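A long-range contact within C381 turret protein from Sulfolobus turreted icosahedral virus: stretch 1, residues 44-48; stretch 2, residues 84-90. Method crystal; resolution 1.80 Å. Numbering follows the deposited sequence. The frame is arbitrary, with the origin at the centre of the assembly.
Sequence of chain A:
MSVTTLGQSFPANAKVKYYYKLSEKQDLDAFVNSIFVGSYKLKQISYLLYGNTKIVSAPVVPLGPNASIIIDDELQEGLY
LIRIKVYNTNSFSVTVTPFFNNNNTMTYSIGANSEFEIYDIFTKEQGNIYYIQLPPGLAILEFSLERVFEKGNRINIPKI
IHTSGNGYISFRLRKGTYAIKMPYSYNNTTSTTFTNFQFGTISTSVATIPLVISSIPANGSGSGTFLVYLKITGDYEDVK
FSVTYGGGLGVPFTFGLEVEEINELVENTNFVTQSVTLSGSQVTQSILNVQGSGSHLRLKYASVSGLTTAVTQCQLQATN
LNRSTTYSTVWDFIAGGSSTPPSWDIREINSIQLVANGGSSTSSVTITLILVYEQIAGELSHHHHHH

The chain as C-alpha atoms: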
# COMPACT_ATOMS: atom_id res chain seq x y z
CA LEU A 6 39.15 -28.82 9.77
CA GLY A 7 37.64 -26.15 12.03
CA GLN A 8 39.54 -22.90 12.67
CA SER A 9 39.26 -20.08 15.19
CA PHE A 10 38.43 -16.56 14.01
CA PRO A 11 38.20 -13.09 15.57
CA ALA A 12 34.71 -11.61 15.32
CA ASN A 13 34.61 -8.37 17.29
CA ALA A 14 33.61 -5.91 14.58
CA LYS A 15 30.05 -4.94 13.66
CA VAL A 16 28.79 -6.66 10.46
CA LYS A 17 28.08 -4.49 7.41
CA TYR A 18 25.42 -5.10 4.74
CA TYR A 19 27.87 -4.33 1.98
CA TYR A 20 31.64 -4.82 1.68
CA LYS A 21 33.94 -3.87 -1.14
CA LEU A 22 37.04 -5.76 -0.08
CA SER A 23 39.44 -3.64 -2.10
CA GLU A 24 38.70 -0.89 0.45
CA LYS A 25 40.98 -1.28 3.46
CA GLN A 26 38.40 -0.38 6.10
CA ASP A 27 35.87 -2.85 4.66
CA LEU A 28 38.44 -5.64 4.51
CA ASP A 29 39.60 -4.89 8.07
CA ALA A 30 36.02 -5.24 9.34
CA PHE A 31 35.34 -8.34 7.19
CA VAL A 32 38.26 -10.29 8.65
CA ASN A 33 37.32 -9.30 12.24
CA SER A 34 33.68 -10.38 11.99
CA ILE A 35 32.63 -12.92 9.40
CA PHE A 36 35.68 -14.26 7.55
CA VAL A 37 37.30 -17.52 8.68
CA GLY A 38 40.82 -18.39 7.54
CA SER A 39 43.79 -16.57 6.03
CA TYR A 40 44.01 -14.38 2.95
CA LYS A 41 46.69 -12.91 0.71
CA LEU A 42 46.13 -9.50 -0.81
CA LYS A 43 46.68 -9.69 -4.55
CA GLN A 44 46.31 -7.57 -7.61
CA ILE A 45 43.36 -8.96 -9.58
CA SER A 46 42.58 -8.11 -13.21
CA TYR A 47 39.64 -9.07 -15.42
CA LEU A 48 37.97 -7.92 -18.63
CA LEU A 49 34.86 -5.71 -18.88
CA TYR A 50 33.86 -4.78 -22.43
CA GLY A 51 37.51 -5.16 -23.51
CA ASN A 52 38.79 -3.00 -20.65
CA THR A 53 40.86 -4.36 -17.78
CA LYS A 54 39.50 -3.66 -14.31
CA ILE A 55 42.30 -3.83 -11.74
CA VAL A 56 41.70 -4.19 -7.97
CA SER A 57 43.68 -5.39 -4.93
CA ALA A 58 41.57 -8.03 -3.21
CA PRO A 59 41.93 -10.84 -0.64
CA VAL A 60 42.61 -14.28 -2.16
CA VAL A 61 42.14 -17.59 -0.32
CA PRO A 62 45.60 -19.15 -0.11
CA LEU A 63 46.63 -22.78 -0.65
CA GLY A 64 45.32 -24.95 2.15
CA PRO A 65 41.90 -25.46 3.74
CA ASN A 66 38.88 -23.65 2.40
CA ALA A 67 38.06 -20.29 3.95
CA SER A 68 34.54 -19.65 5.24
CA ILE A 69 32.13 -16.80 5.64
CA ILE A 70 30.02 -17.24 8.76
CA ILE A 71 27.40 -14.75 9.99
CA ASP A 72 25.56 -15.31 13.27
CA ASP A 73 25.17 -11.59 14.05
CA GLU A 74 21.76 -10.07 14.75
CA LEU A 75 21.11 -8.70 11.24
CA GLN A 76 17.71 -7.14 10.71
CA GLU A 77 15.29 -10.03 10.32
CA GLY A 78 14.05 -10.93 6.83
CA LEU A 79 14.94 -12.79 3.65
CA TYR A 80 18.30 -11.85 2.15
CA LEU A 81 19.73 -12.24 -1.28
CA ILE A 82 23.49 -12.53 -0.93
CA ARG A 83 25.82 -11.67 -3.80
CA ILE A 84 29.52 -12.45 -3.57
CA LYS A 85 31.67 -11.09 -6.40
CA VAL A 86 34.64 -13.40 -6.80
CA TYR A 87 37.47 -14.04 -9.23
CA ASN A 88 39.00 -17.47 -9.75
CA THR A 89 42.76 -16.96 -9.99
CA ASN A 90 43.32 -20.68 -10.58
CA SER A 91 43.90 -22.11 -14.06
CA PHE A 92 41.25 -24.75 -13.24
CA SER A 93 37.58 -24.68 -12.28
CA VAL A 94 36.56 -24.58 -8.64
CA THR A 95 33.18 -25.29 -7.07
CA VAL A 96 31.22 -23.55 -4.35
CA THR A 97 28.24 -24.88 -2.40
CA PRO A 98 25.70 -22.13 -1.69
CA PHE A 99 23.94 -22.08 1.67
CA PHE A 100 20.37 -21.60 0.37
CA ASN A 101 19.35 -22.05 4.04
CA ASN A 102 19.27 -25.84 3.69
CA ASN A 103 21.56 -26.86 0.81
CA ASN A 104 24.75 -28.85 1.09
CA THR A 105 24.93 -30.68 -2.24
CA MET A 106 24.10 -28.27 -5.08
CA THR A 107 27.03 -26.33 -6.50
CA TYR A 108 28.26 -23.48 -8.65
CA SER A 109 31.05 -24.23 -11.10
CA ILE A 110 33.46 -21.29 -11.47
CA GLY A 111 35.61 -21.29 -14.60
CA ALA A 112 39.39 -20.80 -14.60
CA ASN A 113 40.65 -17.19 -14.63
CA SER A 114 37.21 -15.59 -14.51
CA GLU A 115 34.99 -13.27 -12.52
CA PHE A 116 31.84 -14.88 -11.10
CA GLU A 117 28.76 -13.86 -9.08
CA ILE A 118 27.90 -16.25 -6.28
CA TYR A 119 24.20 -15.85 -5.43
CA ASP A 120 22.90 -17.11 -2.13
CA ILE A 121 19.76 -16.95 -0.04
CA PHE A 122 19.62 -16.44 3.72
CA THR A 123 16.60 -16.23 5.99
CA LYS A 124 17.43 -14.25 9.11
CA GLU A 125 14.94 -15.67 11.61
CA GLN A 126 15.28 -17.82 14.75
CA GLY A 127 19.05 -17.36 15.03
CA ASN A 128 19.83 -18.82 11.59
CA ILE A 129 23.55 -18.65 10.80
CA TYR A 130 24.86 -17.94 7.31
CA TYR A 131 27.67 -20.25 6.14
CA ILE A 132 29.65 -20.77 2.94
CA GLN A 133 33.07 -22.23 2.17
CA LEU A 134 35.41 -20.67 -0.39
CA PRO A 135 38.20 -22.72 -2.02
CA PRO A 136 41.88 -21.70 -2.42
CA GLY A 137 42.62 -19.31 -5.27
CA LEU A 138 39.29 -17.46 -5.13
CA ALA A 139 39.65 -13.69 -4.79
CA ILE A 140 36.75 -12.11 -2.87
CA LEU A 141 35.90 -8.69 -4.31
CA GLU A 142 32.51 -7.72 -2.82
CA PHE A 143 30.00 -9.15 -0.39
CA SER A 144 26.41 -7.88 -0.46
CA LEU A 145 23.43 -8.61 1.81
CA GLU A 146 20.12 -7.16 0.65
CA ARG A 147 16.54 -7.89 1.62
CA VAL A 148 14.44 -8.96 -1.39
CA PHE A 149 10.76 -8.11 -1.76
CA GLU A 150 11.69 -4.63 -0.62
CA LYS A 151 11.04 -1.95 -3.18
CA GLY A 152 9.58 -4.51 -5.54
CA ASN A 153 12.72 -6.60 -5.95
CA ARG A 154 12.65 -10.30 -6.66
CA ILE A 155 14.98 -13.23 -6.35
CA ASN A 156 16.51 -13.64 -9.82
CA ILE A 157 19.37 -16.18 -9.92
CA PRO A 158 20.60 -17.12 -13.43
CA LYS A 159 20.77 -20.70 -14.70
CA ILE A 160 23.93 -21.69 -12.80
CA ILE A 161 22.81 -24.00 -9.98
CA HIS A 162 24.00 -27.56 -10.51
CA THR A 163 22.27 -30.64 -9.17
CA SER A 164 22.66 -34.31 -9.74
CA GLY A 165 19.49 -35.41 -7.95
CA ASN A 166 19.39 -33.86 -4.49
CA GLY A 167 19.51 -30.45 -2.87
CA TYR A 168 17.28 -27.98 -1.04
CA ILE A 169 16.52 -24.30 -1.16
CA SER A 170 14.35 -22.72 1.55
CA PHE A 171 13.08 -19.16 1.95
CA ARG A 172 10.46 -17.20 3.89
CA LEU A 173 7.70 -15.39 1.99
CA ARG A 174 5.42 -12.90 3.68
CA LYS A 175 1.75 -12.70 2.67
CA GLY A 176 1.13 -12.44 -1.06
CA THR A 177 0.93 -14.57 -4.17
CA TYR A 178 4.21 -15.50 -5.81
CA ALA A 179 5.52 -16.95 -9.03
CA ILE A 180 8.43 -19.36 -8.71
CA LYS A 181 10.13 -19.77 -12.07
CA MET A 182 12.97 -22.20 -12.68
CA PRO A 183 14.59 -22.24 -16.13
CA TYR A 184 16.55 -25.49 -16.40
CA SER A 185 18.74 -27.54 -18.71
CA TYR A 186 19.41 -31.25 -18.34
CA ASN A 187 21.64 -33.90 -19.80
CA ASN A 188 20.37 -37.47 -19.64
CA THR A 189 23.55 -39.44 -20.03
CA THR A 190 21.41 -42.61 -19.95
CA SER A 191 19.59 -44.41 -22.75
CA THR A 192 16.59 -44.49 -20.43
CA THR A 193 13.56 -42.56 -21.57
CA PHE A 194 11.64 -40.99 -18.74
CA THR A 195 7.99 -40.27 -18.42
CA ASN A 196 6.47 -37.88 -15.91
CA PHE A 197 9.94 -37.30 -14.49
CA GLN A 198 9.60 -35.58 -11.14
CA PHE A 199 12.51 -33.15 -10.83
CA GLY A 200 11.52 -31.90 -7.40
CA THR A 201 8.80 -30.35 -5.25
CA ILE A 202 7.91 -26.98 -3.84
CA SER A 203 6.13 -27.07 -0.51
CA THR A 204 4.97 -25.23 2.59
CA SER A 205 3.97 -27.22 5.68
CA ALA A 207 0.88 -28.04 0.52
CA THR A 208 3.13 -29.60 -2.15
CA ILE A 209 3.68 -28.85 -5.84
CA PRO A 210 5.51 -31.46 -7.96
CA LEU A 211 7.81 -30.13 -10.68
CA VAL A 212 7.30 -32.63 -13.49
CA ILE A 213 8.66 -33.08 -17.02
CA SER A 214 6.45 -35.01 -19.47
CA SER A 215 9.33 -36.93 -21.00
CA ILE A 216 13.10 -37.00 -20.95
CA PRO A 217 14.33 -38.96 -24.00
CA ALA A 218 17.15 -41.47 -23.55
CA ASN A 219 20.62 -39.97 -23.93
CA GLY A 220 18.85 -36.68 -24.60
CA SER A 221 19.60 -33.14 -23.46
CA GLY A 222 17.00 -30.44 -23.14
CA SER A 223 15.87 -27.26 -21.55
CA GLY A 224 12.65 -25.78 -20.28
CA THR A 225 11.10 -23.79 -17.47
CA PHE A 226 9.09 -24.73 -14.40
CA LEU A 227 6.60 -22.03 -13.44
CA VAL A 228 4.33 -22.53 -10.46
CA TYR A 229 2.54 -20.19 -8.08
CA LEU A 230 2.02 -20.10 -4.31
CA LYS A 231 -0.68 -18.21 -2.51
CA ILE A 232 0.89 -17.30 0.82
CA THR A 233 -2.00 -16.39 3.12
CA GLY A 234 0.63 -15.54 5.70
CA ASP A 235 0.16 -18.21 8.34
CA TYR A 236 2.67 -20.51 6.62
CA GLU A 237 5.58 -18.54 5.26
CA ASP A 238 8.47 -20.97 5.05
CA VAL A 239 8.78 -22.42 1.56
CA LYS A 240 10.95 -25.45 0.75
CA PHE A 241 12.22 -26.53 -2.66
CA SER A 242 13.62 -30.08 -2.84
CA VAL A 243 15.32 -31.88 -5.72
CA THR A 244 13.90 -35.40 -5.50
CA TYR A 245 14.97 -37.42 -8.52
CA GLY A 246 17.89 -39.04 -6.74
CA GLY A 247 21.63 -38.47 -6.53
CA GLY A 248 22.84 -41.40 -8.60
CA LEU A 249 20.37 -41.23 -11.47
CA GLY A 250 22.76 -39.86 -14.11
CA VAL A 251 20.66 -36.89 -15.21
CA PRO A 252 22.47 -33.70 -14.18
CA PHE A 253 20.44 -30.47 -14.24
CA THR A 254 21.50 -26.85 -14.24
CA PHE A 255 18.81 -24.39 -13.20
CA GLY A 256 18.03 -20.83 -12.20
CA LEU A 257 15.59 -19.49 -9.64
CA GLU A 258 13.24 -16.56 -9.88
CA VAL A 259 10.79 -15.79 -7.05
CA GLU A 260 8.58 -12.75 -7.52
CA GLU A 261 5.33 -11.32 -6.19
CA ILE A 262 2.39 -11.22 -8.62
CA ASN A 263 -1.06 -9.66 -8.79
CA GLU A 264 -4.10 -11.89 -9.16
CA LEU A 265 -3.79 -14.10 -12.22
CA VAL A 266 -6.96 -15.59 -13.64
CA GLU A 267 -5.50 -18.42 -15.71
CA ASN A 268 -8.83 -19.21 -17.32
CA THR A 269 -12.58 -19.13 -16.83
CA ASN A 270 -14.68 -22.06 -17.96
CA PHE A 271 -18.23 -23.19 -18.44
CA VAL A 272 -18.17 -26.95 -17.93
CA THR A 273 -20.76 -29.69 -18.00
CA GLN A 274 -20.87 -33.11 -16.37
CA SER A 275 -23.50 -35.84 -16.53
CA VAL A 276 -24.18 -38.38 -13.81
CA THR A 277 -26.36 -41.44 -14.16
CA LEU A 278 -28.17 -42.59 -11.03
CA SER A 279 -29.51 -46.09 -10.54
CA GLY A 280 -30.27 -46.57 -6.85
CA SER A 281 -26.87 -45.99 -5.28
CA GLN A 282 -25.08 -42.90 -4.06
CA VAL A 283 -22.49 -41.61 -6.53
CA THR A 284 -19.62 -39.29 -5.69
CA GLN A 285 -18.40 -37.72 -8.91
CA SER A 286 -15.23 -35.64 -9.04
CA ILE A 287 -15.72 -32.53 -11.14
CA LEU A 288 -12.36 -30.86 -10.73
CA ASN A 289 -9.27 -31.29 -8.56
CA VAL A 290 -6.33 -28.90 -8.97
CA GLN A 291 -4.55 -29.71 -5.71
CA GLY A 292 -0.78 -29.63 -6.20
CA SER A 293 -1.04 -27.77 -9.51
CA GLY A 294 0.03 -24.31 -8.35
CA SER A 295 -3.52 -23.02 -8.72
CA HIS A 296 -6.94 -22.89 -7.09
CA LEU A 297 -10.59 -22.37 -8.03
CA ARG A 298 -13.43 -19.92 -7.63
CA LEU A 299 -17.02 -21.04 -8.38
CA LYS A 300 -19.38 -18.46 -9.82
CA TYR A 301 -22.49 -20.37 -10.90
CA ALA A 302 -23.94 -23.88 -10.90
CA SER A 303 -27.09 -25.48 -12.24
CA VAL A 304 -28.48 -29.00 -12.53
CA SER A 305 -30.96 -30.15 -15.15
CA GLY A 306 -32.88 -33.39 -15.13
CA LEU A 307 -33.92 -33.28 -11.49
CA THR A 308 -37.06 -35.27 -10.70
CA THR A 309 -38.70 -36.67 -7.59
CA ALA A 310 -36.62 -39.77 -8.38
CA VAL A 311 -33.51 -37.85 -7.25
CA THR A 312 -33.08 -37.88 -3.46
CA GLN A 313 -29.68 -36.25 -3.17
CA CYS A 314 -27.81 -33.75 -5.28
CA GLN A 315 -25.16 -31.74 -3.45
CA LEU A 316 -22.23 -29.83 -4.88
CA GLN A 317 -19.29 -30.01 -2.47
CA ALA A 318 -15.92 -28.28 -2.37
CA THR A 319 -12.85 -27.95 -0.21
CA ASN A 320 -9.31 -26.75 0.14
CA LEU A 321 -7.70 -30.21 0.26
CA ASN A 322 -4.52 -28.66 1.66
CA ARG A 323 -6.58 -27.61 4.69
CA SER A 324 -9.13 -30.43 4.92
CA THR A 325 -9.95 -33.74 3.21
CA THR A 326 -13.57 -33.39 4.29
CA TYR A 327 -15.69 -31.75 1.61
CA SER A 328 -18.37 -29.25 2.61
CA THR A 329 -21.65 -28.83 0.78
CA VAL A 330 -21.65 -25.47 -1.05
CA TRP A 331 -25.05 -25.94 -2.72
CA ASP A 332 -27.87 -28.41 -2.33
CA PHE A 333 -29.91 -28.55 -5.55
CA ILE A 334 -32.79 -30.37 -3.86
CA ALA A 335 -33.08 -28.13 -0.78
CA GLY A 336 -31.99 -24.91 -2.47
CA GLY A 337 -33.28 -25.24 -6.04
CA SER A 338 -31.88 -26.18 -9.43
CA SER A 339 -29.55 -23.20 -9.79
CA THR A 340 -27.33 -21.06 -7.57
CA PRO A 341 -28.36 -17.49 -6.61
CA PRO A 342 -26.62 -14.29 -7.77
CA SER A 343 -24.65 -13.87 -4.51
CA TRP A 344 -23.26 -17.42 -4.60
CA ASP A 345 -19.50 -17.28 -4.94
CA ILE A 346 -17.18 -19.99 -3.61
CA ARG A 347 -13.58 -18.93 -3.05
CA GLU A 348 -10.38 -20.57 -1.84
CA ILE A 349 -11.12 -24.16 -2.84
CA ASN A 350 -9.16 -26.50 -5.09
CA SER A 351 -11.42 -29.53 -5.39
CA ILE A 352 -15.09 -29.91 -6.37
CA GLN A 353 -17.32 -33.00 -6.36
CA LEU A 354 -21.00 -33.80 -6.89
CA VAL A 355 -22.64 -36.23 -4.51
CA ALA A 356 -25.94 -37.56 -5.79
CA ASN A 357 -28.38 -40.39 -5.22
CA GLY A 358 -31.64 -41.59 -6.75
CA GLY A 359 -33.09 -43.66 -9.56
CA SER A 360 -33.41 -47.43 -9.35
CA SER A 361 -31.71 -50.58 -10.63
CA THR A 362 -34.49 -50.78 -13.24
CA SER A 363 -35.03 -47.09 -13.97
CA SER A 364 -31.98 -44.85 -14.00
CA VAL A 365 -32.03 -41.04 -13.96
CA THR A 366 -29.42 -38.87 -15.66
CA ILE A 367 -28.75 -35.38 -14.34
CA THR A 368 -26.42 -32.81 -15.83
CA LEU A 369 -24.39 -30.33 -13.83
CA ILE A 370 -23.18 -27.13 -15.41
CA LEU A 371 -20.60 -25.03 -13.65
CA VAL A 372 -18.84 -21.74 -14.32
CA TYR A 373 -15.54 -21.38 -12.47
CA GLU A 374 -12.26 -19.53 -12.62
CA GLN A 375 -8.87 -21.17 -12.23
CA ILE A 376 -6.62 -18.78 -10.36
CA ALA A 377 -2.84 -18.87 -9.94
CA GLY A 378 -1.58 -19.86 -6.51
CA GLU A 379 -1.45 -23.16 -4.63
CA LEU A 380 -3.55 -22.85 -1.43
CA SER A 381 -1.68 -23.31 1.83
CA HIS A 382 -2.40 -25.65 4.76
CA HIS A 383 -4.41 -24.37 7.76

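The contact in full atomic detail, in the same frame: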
# COMPACT_ATOMS: atom_id res chain seq x y z
N GLN A 44 46.86 -8.39 -6.55
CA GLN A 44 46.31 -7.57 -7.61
C GLN A 44 45.56 -8.46 -8.59
O GLN A 44 46.12 -9.40 -9.16
CB GLN A 44 47.42 -6.78 -8.31
CG GLN A 44 46.85 -5.76 -9.28
CD GLN A 44 47.82 -4.66 -9.61
OE1 GLN A 44 47.96 -3.68 -8.87
NE2 GLN A 44 48.50 -4.80 -10.75
N ILE A 45 44.28 -8.16 -8.78
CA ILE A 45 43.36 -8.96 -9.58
C ILE A 45 42.95 -8.16 -10.81
O ILE A 45 42.58 -6.99 -10.71
CB ILE A 45 42.08 -9.28 -8.74
CG1 ILE A 45 42.41 -10.21 -7.57
CG2 ILE A 45 40.96 -9.83 -9.61
CD1 ILE A 45 43.19 -11.44 -7.96
N SER A 46 42.97 -8.78 -11.98
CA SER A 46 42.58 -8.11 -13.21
C SER A 46 41.57 -8.96 -13.98
O SER A 46 41.74 -10.17 -14.10
CB SER A 46 43.80 -7.90 -14.11
OG SER A 46 44.81 -7.17 -13.44
N TYR A 47 40.54 -8.33 -14.53
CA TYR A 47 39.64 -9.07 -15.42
C TYR A 47 38.99 -8.13 -16.42
O TYR A 47 38.99 -6.92 -16.22
CB TYR A 47 38.58 -9.87 -14.64
CG TYR A 47 37.64 -9.06 -13.74
CD1 TYR A 47 36.38 -8.66 -14.18
CD2 TYR A 47 38.00 -8.74 -12.44
CE1 TYR A 47 35.51 -7.95 -13.35
CE2 TYR A 47 37.14 -8.01 -11.61
CZ TYR A 47 35.90 -7.62 -12.07
OH TYR A 47 35.06 -6.91 -11.24
N LEU A 48 38.46 -8.70 -17.50
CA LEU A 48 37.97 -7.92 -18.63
C LEU A 48 36.49 -7.52 -18.52
O LEU A 48 35.63 -8.35 -18.19
CB LEU A 48 38.15 -8.70 -19.93
CG LEU A 48 39.57 -8.82 -20.46
CD1 LEU A 48 39.57 -9.70 -21.68
CD2 LEU A 48 40.10 -7.45 -20.78
N ILE A 84 28.08 -12.52 -3.81
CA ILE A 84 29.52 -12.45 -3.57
C ILE A 84 30.23 -12.34 -4.90
O ILE A 84 30.18 -13.27 -5.70
CB ILE A 84 30.04 -13.69 -2.84
CG1 ILE A 84 29.09 -14.12 -1.72
CG2 ILE A 84 31.46 -13.42 -2.26
CD1 ILE A 84 29.56 -15.35 -0.92
N LYS A 85 30.91 -11.22 -5.16
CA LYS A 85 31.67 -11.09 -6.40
C LYS A 85 33.02 -11.73 -6.18
O LYS A 85 33.78 -11.32 -5.29
CB LYS A 85 31.86 -9.63 -6.83
CG LYS A 85 32.54 -9.53 -8.21
CD LYS A 85 32.84 -8.07 -8.64
CE LYS A 85 31.57 -7.31 -8.97
NZ LYS A 85 30.87 -7.89 -10.13
N VAL A 86 33.34 -12.73 -6.98
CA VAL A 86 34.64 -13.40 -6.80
C VAL A 86 35.38 -13.49 -8.12
O VAL A 86 34.81 -13.27 -9.19
CB VAL A 86 34.50 -14.83 -6.20
CG1 VAL A 86 33.79 -14.80 -4.86
CG2 VAL A 86 33.77 -15.74 -7.18
N TYR A 87 36.67 -13.82 -8.05
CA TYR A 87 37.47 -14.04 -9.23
C TYR A 87 38.35 -15.27 -8.99
O TYR A 87 39.08 -15.36 -7.99
CB TYR A 87 38.33 -12.82 -9.58
CG TYR A 87 39.23 -13.07 -10.78
CD1 TYR A 87 38.76 -12.89 -12.06
CD2 TYR A 87 40.55 -13.50 -10.62
CE1 TYR A 87 39.56 -13.12 -13.16
CE2 TYR A 87 41.38 -13.74 -11.72
CZ TYR A 87 40.86 -13.55 -12.99
OH TYR A 87 41.65 -13.79 -14.11
N ASN A 88 38.27 -16.23 -9.90
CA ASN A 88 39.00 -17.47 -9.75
C ASN A 88 40.38 -17.31 -10.36
O ASN A 88 40.53 -17.27 -11.58
CB ASN A 88 38.24 -18.61 -10.43
CG ASN A 88 38.97 -19.95 -10.30
OD1 ASN A 88 39.94 -20.07 -9.54
ND2 ASN A 88 38.51 -20.96 -11.04
N THR A 89 41.40 -17.18 -9.51
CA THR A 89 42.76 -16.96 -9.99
C THR A 89 43.41 -18.24 -10.46
O THR A 89 44.47 -18.20 -11.04
CB THR A 89 43.68 -16.32 -8.92
OG1 THR A 89 43.88 -17.26 -7.86
CG2 THR A 89 43.08 -15.04 -8.34
N ASN A 90 42.79 -19.38 -10.16
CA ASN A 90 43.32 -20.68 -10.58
C ASN A 90 43.16 -20.92 -12.09
O ASN A 90 42.24 -20.41 -12.72
CB ASN A 90 42.58 -21.82 -9.84
CG ASN A 90 42.65 -21.69 -8.32
OD1 ASN A 90 41.90 -21.23 -7.72
ND2 ASN A 90 43.54 -22.10 -7.82

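Two strands of the C381 turret protein, residues 44-48 and 84-88, cross almost at right angles (94°), their axes approaching to 8.8 Å. At that spacing the backbones do not pair, and no hydrogen bond joins the two stretches; the contact is made by side chains packing across the gap, burying 255 Å² in all. The nearest CA atoms are those of Ile45 and Tyr87, 7.8 Å apart.

Tyr87 is the centre of the contact and has the largest area covered. Its CA-to-CB bond points toward the first strand, and chi1 in the t well (177°) with chi2 of 85° extends the ring so that it meets three successive residues there. Ile45 CG2 lies 3.8 Å from Tyr87 CD2, and Tyr47 CB lies 3.7 Å from Tyr87 CE1, so both neighbours approach from the same side of the ring plane, one near CD2 and the other near CE1, obliquely. Between these residues in sequence, Ser46 offers its backbone: its O is 3.6 Å from Tyr87 OH, while its own side chain points away from the contact, as expected from the alternation of a strand.

Ile45 starts sideways, yet its end comes nearer the second stretch. With chi1 and chi2 both m (-68° and -50°), Ile45 CD1 reaches 3.6 Å from Thr89 CG2, just beyond the end of the second strand, and also lies 4.3 Å from Tyr87 CD2; the side chain therefore spans Tyr87 and Thr89. Thr89, sideways and with chi1 p (67°), presents its methyl to Ile45; its OG1 is hydrogen-bonded elsewhere in the structure.

Tyr47 points toward the second strand. Its chi1 is p (60°) and its chi2 96°, which sends the ring along the partner strand toward Lys85; CB lies against Tyr87, and the ring also passes Tyr87 obliquely, Tyr47 CD2 being 4.2 Å from Tyr87 CD1. Tyr47 OH comes within 3.6 Å of Lys85 CD, an approach to the aliphatic part of the lysine. Lys85 is extended at first (chi1 and chi2 both t), then bends at chi3 and chi4 (both m, -71° and -63°). Its buried chain carries NZ to a hydrogen bond elsewhere in the structure, and Tyr47 OH is likewise satisfied elsewhere.

Lys85, Tyr87 and Thr89, alternate residues, make all the contacts from the second stretch; the intervening Val86 and Asn88 are out of reach. Asn88, with chi1 t (180°), instead serves its own stretch: its OD1 accepts a hydrogen bond from Asn90 N at 3.0 Å, linking the end of the strand to the loop that follows.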